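PDB 6R3Z: probable adhesion protein, which binds divalent metal ions such as ferrous iron as a solute-binding protein, probably delivering them to a transport system. Local coordinates for residues A[215-229]-A[240-253]. Sequence-based numbering, arbitrary orientation.
Sequences LKALDVKVIFSEIDF and ESGVKLYSLSHISY. With NI (nickel (II) ion), chain B.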
ATOM      1  N   LEU A 215      12.021   0.702 -22.460  1.00 24.76           N
ATOM      2  CA  LEU A 215      10.615   1.085 -22.681  1.00 24.41           C
ATOM      3  C   LEU A 215      10.336   1.149 -24.182  1.00 28.24           C
ATOM      4  O   LEU A 215       9.299   0.664 -24.635  1.00 27.80           O
ATOM      5  CB  LEU A 215      10.269   2.438 -22.013  1.00 24.51           C
ATOM      6  CG  LEU A 215      10.448   2.516 -20.474  1.00 29.60           C
ATOM      7  CD1 LEU A 215      10.105   3.901 -19.937  1.00 29.52           C
ATOM      8  CD2 LEU A 215       9.666   1.433 -19.744  1.00 32.12           C
ATOM      9  N   LYS A 216      11.285   1.708 -24.948  1.00 25.44           N
ATOM     10  CA  LYS A 216      11.176   1.836 -26.404  1.00 25.89           C
ATOM     11  C   LYS A 216      11.292   0.464 -27.067  1.00 28.53           C
ATOM     12  O   LYS A 216      10.430   0.113 -27.869  1.00 26.72           O
ATOM     13  CB  LYS A 216      12.241   2.813 -26.953  1.00 30.02           C
ATOM     14  CG  LYS A 216      12.059   4.265 -26.468  1.00 44.48           C
ATOM     15  CD  LYS A 216      12.808   5.283 -27.343  1.00 55.95           C
ATOM     16  CE  LYS A 216      14.156   5.691 -26.794  1.00 71.40           C
ATOM     17  NZ  LYS A 216      15.210   4.677 -27.069  1.00 84.84           N
ATOM     18  N   ALA A 217      12.334  -0.326 -26.708  1.00 26.11           N
ATOM     19  CA  ALA A 217      12.558  -1.656 -27.290  1.00 26.09           C
ATOM     20  C   ALA A 217      11.378  -2.627 -27.082  1.00 27.11           C
ATOM     21  O   ALA A 217      10.987  -3.334 -28.021  1.00 27.02           O
ATOM     22  CB  ALA A 217      13.859  -2.254 -26.769  1.00 27.14           C
ATOM     23  N   LEU A 218      10.770  -2.612 -25.890  1.00 24.24           N
ATOM     24  CA  LEU A 218       9.640  -3.495 -25.564  1.00 25.22           C
ATOM     25  C   LEU A 218       8.280  -2.900 -25.878  1.00 28.58           C
ATOM     26  O   LEU A 218       7.254  -3.547 -25.616  1.00 27.94           O
ATOM     27  CB  LEU A 218       9.711  -3.959 -24.099  1.00 25.19           C
ATOM     28  CG  LEU A 218      11.024  -4.662 -23.706  1.00 30.69           C
ATOM     29  CD1 LEU A 218      10.999  -5.089 -22.263  1.00 31.31           C
ATOM     30  CD2 LEU A 218      11.336  -5.872 -24.639  1.00 32.16           C
ATOM     31  N   ASP A 219       8.266  -1.680 -26.469  1.00 25.49           N
ATOM     32  CA  ASP A 219       7.041  -0.960 -26.825  1.00 25.56           C
ATOM     33  C   ASP A 219       6.080  -0.839 -25.616  1.00 27.43           C
ATOM     34  O   ASP A 219       4.905  -1.220 -25.681  1.00 27.08           O
ATOM     35  CB  ASP A 219       6.368  -1.589 -28.067  1.00 28.01           C
ATOM     36  CG  ASP A 219       5.308  -0.712 -28.732  1.00 42.74           C
ATOM     37  OD1 ASP A 219       5.330   0.537 -28.516  1.00 41.62           O
ATOM     38  OD2 ASP A 219       4.465  -1.263 -29.472  1.00 53.15           O
ATOM     39  N   VAL A 220       6.610  -0.330 -24.485  1.00 22.40           N
ATOM     40  CA  VAL A 220       5.794  -0.120 -23.281  1.00 21.77           C
ATOM     41  C   VAL A 220       4.807   1.001 -23.624  1.00 26.23           C
ATOM     42  O   VAL A 220       5.195   1.992 -24.242  1.00 25.60           O
ATOM     43  CB  VAL A 220       6.667   0.172 -22.030  1.00 23.81           C
ATOM     44  CG1 VAL A 220       5.830   0.656 -20.835  1.00 23.53           C
ATOM     45  CG2 VAL A 220       7.492  -1.050 -21.648  1.00 23.10           C
ATOM     46  N   LYS A 221       3.534   0.801 -23.291  1.00 24.07           N
ATOM     47  CA  LYS A 221       2.461   1.729 -23.648  1.00 24.31           C
ATOM     48  C   LYS A 221       2.223   2.822 -22.618  1.00 30.58           C
ATOM     49  O   LYS A 221       1.945   3.975 -22.980  1.00 31.88           O
ATOM     50  CB  LYS A 221       1.157   0.966 -23.961  1.00 26.62           C
ATOM     51  CG  LYS A 221       1.264  -0.054 -25.112  1.00 33.39           C
ATOM     52  CD  LYS A 221       1.544   0.578 -26.486  1.00 40.90           C
ATOM     53  CE  LYS A 221       1.793  -0.459 -27.554  1.00 38.64           C
ATOM     54  NZ  LYS A 221       2.144   0.176 -28.862  1.00 44.36           N
ATOM     55  N   VAL A 222       2.249   2.448 -21.331  1.00 25.97           N
ATOM     56  CA  VAL A 222       1.949   3.391 -20.255  1.00 24.45           C
ATOM     57  C   VAL A 222       2.965   3.292 -19.127  1.00 27.29           C
ATOM     58  O   VAL A 222       3.556   2.230 -18.918  1.00 24.86           O
ATOM     59  CB  VAL A 222       0.491   3.243 -19.709  1.00 27.35           C
ATOM     60  CG1 VAL A 222      -0.554   3.318 -20.826  1.00 26.92           C
ATOM     61  CG2 VAL A 222       0.310   1.969 -18.886  1.00 27.08           C
ATOM     62  N   ILE A 223       3.128   4.399 -18.387  1.00 24.12           N
ATOM     63  CA  ILE A 223       3.945   4.448 -17.186  1.00 23.04           C
ATOM     64  C   ILE A 223       3.098   5.062 -16.053  1.00 26.27           C
ATOM     65  O   ILE A 223       2.444   6.096 -16.261  1.00 25.80           O
ATOM     66  CB  ILE A 223       5.347   5.110 -17.362  1.00 27.59           C
ATOM     67  CG1 ILE A 223       6.219   4.934 -16.081  1.00 27.79           C
ATOM     68  CG2 ILE A 223       5.231   6.590 -17.794  1.00 29.43           C
ATOM     69  CD1 ILE A 223       7.752   4.962 -16.322  1.00 33.54           C
ATOM     70  N   PHE A 224       3.091   4.403 -14.885  1.00 22.44           N
ATOM     71  CA  PHE A 224       2.415   4.895 -13.691  1.00 20.58           C
ATOM     72  C   PHE A 224       3.454   5.464 -12.744  1.00 24.60           C
ATOM     73  O   PHE A 224       4.304   4.718 -12.234  1.00 22.11           O
ATOM     74  CB  PHE A 224       1.570   3.813 -13.001  1.00 21.88           C
ATOM     75  CG  PHE A 224       0.431   3.282 -13.835  1.00 22.11           C
ATOM     76  CD1 PHE A 224      -0.732   4.029 -14.017  1.00 23.99           C
ATOM     77  CD2 PHE A 224       0.519   2.038 -14.450  1.00 24.42           C
ATOM     78  CE1 PHE A 224      -1.782   3.543 -14.805  1.00 23.46           C
ATOM     79  CE2 PHE A 224      -0.525   1.558 -15.252  1.00 26.45           C
ATOM     80  CZ  PHE A 224      -1.686   2.300 -15.398  1.00 23.18           C
ATOM     81  N   SER A 225       3.420   6.795 -12.552  1.00 21.90           N
ATOM     82  CA  SER A 225       4.335   7.497 -11.651  1.00 22.09           C
ATOM     83  C   SER A 225       3.714   7.705 -10.249  1.00 25.85           C
ATOM     84  O   SER A 225       2.559   7.345 -10.013  1.00 25.74           O
ATOM     85  CB  SER A 225       4.815   8.815 -12.266  1.00 25.50           C
ATOM     86  OG  SER A 225       3.752   9.748 -12.384  1.00 29.04           O
ATOM     87  N   GLU A 226       4.493   8.280  -9.324  1.00 22.89           N
ATOM     88  CA  GLU A 226       4.051   8.513  -7.949  1.00 20.76           C
ATOM     89  C   GLU A 226       3.465   9.890  -7.716  1.00 23.97           C
ATOM     90  O   GLU A 226       4.128  10.896  -7.969  1.00 24.73           O
ATOM     91  CB  GLU A 226       5.246   8.333  -6.970  1.00 21.19           C
ATOM     92  CG  GLU A 226       5.754   6.900  -6.856  1.00 22.51           C
ATOM     93  CD  GLU A 226       4.681   5.987  -6.313  1.00 31.28           C
ATOM     94  OE1 GLU A 226       4.395   6.048  -5.094  1.00 25.13           O
ATOM     95  OE2 GLU A 226       4.064   5.272  -7.135  1.00 25.17           O
ATOM     96  N   ILE A 227       2.258   9.936  -7.128  1.00 20.67           N
ATOM     97  CA  ILE A 227       1.667  11.200  -6.707  1.00 21.72           C
ATOM     98  C   ILE A 227       2.319  11.638  -5.359  1.00 25.97           C
ATOM     99  O   ILE A 227       2.589  12.825  -5.165  1.00 25.34           O
ATOM    100  CB  ILE A 227       0.120  11.079  -6.534  1.00 24.80           C
ATOM    101  CG1 ILE A 227      -0.581  10.683  -7.854  1.00 25.71           C
ATOM    102  CG2 ILE A 227      -0.467  12.383  -5.971  1.00 27.25           C
ATOM    103  CD1 ILE A 227      -2.076  10.188  -7.695  1.00 36.23           C
ATOM    104  N   ASP A 228       2.519  10.667  -4.424  1.00 22.03           N
ATOM    105  CA  ASP A 228       2.929  10.920  -3.042  1.00 22.23           C
ATOM    106  C   ASP A 228       4.266  11.611  -2.868  1.00 30.13           C
ATOM    107  O   ASP A 228       4.298  12.735  -2.371  1.00 33.24           O
ATOM    108  CB  ASP A 228       2.872   9.627  -2.219  1.00 22.20           C
ATOM    109  CG  ASP A 228       1.447   9.201  -1.900  1.00 25.79           C
ATOM    110  OD1 ASP A 228       0.495   9.969  -2.240  1.00 26.16           O
ATOM    111  OD2 ASP A 228       1.273   8.094  -1.339  1.00 25.31           O
ATOM    112  N   PHE A 229       5.352  10.965  -3.225  1.00 26.13           N
ATOM    113  CA  PHE A 229       6.677  11.602  -3.077  1.00 25.56           C
ATOM    114  C   PHE A 229       7.316  11.499  -4.461  1.00 27.67           C
ATOM    115  O   PHE A 229       8.010  10.531  -4.776  1.00 28.32           O
ATOM    116  CB  PHE A 229       7.483  10.924  -1.947  1.00 26.74           C
ATOM    117  CG  PHE A 229       6.879  11.169  -0.583  1.00 27.10           C
ATOM    118  CD1 PHE A 229       7.187  12.320   0.140  1.00 30.22           C
ATOM    119  CD2 PHE A 229       5.961  10.270  -0.035  1.00 27.13           C
ATOM    120  CE1 PHE A 229       6.608  12.554   1.396  1.00 31.14           C
ATOM    121  CE2 PHE A 229       5.380  10.506   1.217  1.00 29.89           C
ATOM    122  CZ  PHE A 229       5.711  11.643   1.930  1.00 29.13           C
ATOM    123  N   GLU A 240      11.605  11.377 -23.661  1.00 37.30           N
ATOM    124  CA  GLU A 240      12.541  10.466 -24.318  1.00 37.48           C
ATOM    125  C   GLU A 240      11.941   9.125 -24.756  1.00 41.86           C
ATOM    126  O   GLU A 240      12.418   8.558 -25.740  1.00 41.42           O
ATOM    127  CB  GLU A 240      13.795  10.251 -23.464  1.00 38.65           C
ATOM    128  CG  GLU A 240      14.624  11.523 -23.323  1.00 49.24           C
ATOM    129  CD  GLU A 240      16.040  11.391 -22.793  1.00 73.37           C
ATOM    130  OE1 GLU A 240      16.604  10.272 -22.828  1.00 68.76           O
ATOM    131  OE2 GLU A 240      16.594  12.426 -22.355  1.00 66.10           O
ATOM    132  N   SER A 241      10.895   8.624 -24.067  1.00 38.24           N
ATOM    133  CA  SER A 241      10.292   7.340 -24.443  1.00 37.33           C
ATOM    134  C   SER A 241       9.002   7.450 -25.269  1.00 41.48           C
ATOM    135  O   SER A 241       8.691   6.524 -26.023  1.00 42.07           O
ATOM    136  CB  SER A 241      10.065   6.471 -23.208  1.00 39.67           C
ATOM    137  OG  SER A 241       9.041   7.015 -22.388  1.00 43.11           O
ATOM    138  N   GLY A 242       8.253   8.542 -25.097  1.00 36.79           N
ATOM    139  CA  GLY A 242       6.966   8.746 -25.761  1.00 37.05           C
ATOM    140  C   GLY A 242       5.833   7.974 -25.099  1.00 38.81           C
ATOM    141  O   GLY A 242       4.704   7.944 -25.608  1.00 39.09           O
ATOM    142  N   VAL A 243       6.132   7.344 -23.947  1.00 32.71           N
ATOM    143  CA  VAL A 243       5.200   6.529 -23.167  1.00 32.36           C
ATOM    144  C   VAL A 243       4.202   7.443 -22.433  1.00 35.80           C
ATOM    145  O   VAL A 243       4.624   8.419 -21.808  1.00 37.54           O
ATOM    146  CB  VAL A 243       6.004   5.578 -22.226  1.00 37.08           C
ATOM    147  CG1 VAL A 243       5.116   4.849 -21.248  1.00 37.80           C
ATOM    148  CG2 VAL A 243       6.821   4.571 -23.031  1.00 36.97           C
ATOM    149  N   LYS A 244       2.884   7.152 -22.554  1.00 29.23           N
ATOM    150  CA  LYS A 244       1.813   7.902 -21.893  1.00 28.66           C
ATOM    151  C   LYS A 244       1.949   7.796 -20.366  1.00 31.11           C
ATOM    152  O   LYS A 244       2.141   6.705 -19.832  1.00 30.73           O
ATOM    153  CB  LYS A 244       0.415   7.415 -22.331  1.00 31.00           C
ATOM    154  CG  LYS A 244       0.021   7.811 -23.748  1.00 41.39           C
ATOM    155  CD  LYS A 244      -1.426   7.406 -24.045  1.00 53.41           C
ATOM    156  CE  LYS A 244      -1.850   7.759 -25.455  1.00 59.22           C
ATOM    157  NZ  LYS A 244      -3.237   7.300 -25.746  1.00 60.27           N
ATOM    158  N   LEU A 245       1.851   8.932 -19.682  1.00 27.76           N
ATOM    159  CA  LEU A 245       2.018   9.010 -18.243  1.00 28.01           C
ATOM    160  C   LEU A 245       0.698   9.152 -17.466  1.00 29.07           C
ATOM    161  O   LEU A 245      -0.143   9.995 -17.790  1.00 27.72           O
ATOM    162  CB  LEU A 245       2.969  10.184 -17.908  1.00 29.70           C
ATOM    163  CG  LEU A 245       3.178  10.522 -16.426  1.00 35.77           C
ATOM    164  CD1 LEU A 245       4.046   9.496 -15.757  1.00 35.76           C
ATOM    165  CD2 LEU A 245       3.763  11.925 -16.268  1.00 41.67           C
ATOM    166  N   TYR A 246       0.558   8.329 -16.417  1.00 25.03           N
ATOM    167  CA  TYR A 246      -0.533   8.354 -15.450  1.00 23.87           C
ATOM    168  C   TYR A 246       0.141   8.310 -14.071  1.00 27.38           C
ATOM    169  O   TYR A 246       1.320   7.951 -13.984  1.00 27.48           O
ATOM    170  CB  TYR A 246      -1.493   7.166 -15.639  1.00 24.02           C
ATOM    171  CG  TYR A 246      -2.127   7.119 -17.013  1.00 24.74           C
ATOM    172  CD1 TYR A 246      -1.500   6.463 -18.068  1.00 26.65           C
ATOM    173  CD2 TYR A 246      -3.369   7.708 -17.255  1.00 25.11           C
ATOM    174  CE1 TYR A 246      -2.075   6.409 -19.334  1.00 27.21           C
ATOM    175  CE2 TYR A 246      -3.955   7.660 -18.527  1.00 25.32           C
ATOM    176  CZ  TYR A 246      -3.291   7.022 -19.566  1.00 29.56           C
ATOM    177  OH  TYR A 246      -3.811   6.926 -20.833  1.00 31.33           O
ATOM    178  N   SER A 247      -0.563   8.736 -13.026  1.00 22.71           N
ATOM    179  CA  SER A 247       0.003   8.743 -11.690  1.00 22.92           C
ATOM    180  C   SER A 247      -0.931   8.041 -10.709  1.00 24.92           C
ATOM    181  O   SER A 247      -2.169   8.117 -10.836  1.00 23.10           O
ATOM    182  CB  SER A 247       0.314  10.167 -11.243  1.00 28.01           C
ATOM    183  OG  SER A 247       1.278  10.768 -12.093  1.00 37.24           O
ATOM    184  N   LEU A 248      -0.314   7.328  -9.764  1.00 22.45           N
ATOM    185  CA  LEU A 248      -0.978   6.546  -8.732  1.00 21.77           C
ATOM    186  C   LEU A 248      -0.511   6.933  -7.341  1.00 23.84           C
ATOM    187  O   LEU A 248       0.584   7.491  -7.168  1.00 20.79           O
ATOM    188  CB  LEU A 248      -0.757   5.039  -8.971  1.00 21.69           C
ATOM    189  CG  LEU A 248      -1.246   4.437 -10.303  1.00 25.02           C
ATOM    190  CD1 LEU A 248      -0.818   2.988 -10.409  1.00 25.06           C
ATOM    191  CD2 LEU A 248      -2.794   4.549 -10.465  1.00 25.54           C
ATOM    192  N   SER A 249      -1.342   6.603  -6.351  1.00 20.24           N
ATOM    193  CA  SER A 249      -1.069   6.868  -4.959  1.00 21.08           C
ATOM    194  C   SER A 249      -0.586   5.609  -4.235  1.00 23.25           C
ATOM    195  O   SER A 249      -1.241   4.569  -4.282  1.00 22.60           O
ATOM    196  CB  SER A 249      -2.307   7.424  -4.259  1.00 24.58           C
ATOM    197  OG  SER A 249      -2.035   7.632  -2.883  1.00 24.05           O
ATOM    198  N   HIS A 250       0.516   5.749  -3.487  1.00 20.23           N
ATOM    199  CA  HIS A 250       1.063   4.693  -2.621  1.00 18.76           C
ATOM    200  C   HIS A 250       0.248   4.744  -1.273  1.00 22.52           C
ATOM    201  O   HIS A 250       0.503   3.940  -0.370  1.00 21.65           O
ATOM    202  CB  HIS A 250       2.537   5.048  -2.333  1.00 19.33           C
ATOM    203  CG  HIS A 250       3.395   3.963  -1.739  1.00 21.71           C
ATOM    204  ND1 HIS A 250       3.194   3.493  -0.439  1.00 22.12           N
ATOM    205  CD2 HIS A 250       4.550   3.424  -2.217  1.00 22.78           C
ATOM    206  CE1 HIS A 250       4.200   2.652  -0.203  1.00 22.06           C
ATOM    207  NE2 HIS A 250       5.023   2.567  -1.246  1.00 22.11           N
ATOM    208  N   ILE A 251      -0.684   5.727  -1.132  1.00 18.58           N
ATOM    209  CA  ILE A 251      -1.517   5.954   0.084  1.00 19.01           C
ATOM    210  C   ILE A 251      -0.533   6.153   1.280  1.00 23.94           C
ATOM    211  O   ILE A 251      -0.522   5.395   2.260  1.00 22.34           O
ATOM    212  CB  ILE A 251      -2.589   4.843   0.288  1.00 23.18           C
ATOM    213  CG1 ILE A 251      -3.288   4.500  -1.088  1.00 24.21           C
ATOM    214  CG2 ILE A 251      -3.608   5.283   1.391  1.00 22.49           C
ATOM    215  CD1 ILE A 251      -4.341   3.364  -1.085  1.00 27.51           C
ATOM    216  N   SER A 252       0.385   7.133   1.120  1.00 21.43           N
ATOM    217  CA  SER A 252       1.442   7.362   2.103  1.00 21.19           C
ATOM    218  C   SER A 252       1.654   8.835   2.423  1.00 24.68           C
ATOM    219  O   SER A 252       2.567   9.141   3.186  1.00 23.22           O
ATOM    220  CB  SER A 252       2.749   6.792   1.557  1.00 24.58           C
ATOM    221  OG  SER A 252       3.210   7.593   0.476  1.00 22.63           O
ATOM    222  N   TYR A 253       0.841   9.741   1.851  1.00 22.14           N
ATOM    223  CA  TYR A 253       1.021  11.189   2.041  1.00 24.11           C
ATOM    224  C   TYR A 253      -0.073  11.847   2.878  1.00 29.04           C
ATOM    225  O   TYR A 253      -1.239  11.611   2.622  1.00 27.90           O
ATOM    226  CB  TYR A 253       1.061  11.863   0.651  1.00 26.05           C
ATOM    227  CG  TYR A 253       1.480  13.314   0.692  1.00 29.98           C
ATOM    228  CD1 TYR A 253       2.824  13.669   0.700  1.00 33.24           C
ATOM    229  CD2 TYR A 253       0.532  14.335   0.738  1.00 31.16           C
ATOM    230  CE1 TYR A 253       3.221  15.006   0.760  1.00 37.42           C
ATOM    231  CE2 TYR A 253       0.916  15.675   0.806  1.00 32.98           C
ATOM    232  CZ  TYR A 253       2.262  16.006   0.819  1.00 41.66           C
ATOM    233  OH  TYR A 253       2.665  17.321   0.851  1.00 43.45           O
TER
HETATM  234 NI    NI B 401       6.940   1.479  -1.211  1.00 22.78          NI
HETATM  235  O   HOH W   1       2.197   7.763  -4.818  1.00 19.97           O
HETATM  236  O   HOH W   2      -1.482   9.603  -0.183  1.00 24.69           O
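A beta-alpha-beta unit joins strands 220-226 and 244-248 through helix 234-241, and the loop after strand 244-248 carries His250 of the nickel site. Parallel pairing is established by alternating backbone hydrogen bonds, Ile223 N to Lys244 O, Tyr246 N to Ile223 O, Ser225 N to Tyr246 O, Leu248 N to Ser225 O and Ile227 N to Leu248 O. On the face turned to helix 234-241, Ser247 OG donates to Ser225 OG at 2.7 Å, and Leu245 CD1 lies 3.4 Å from that Ser225 oxygen. On the other face, Leu248 CD1 packs 3.6 Å from Phe224 CB, and Tyr246 CB against Phe224 CD1.

Past the strands, Asp228 OD2 accepts from Ser252 OG at 2.7 Å and Ser252 N at 2.8 Å, both from one face of the carboxylate plane, tying the loops together. A chi1 of 71° keeps Ser252 OG over its own backbone. Tyr253 turns its edge to the Phe229 face, planes 62° apart. Water 1 donates to Glu226 OE1 and Leu248 O and accepts from Asp228 N and His250 N; Glu226 OE2 is hydrogen-bonded to Tyr180 OH. With His41, His66, His111, His177 and His199, His250 NE2 binds nickel at 2.2 Å.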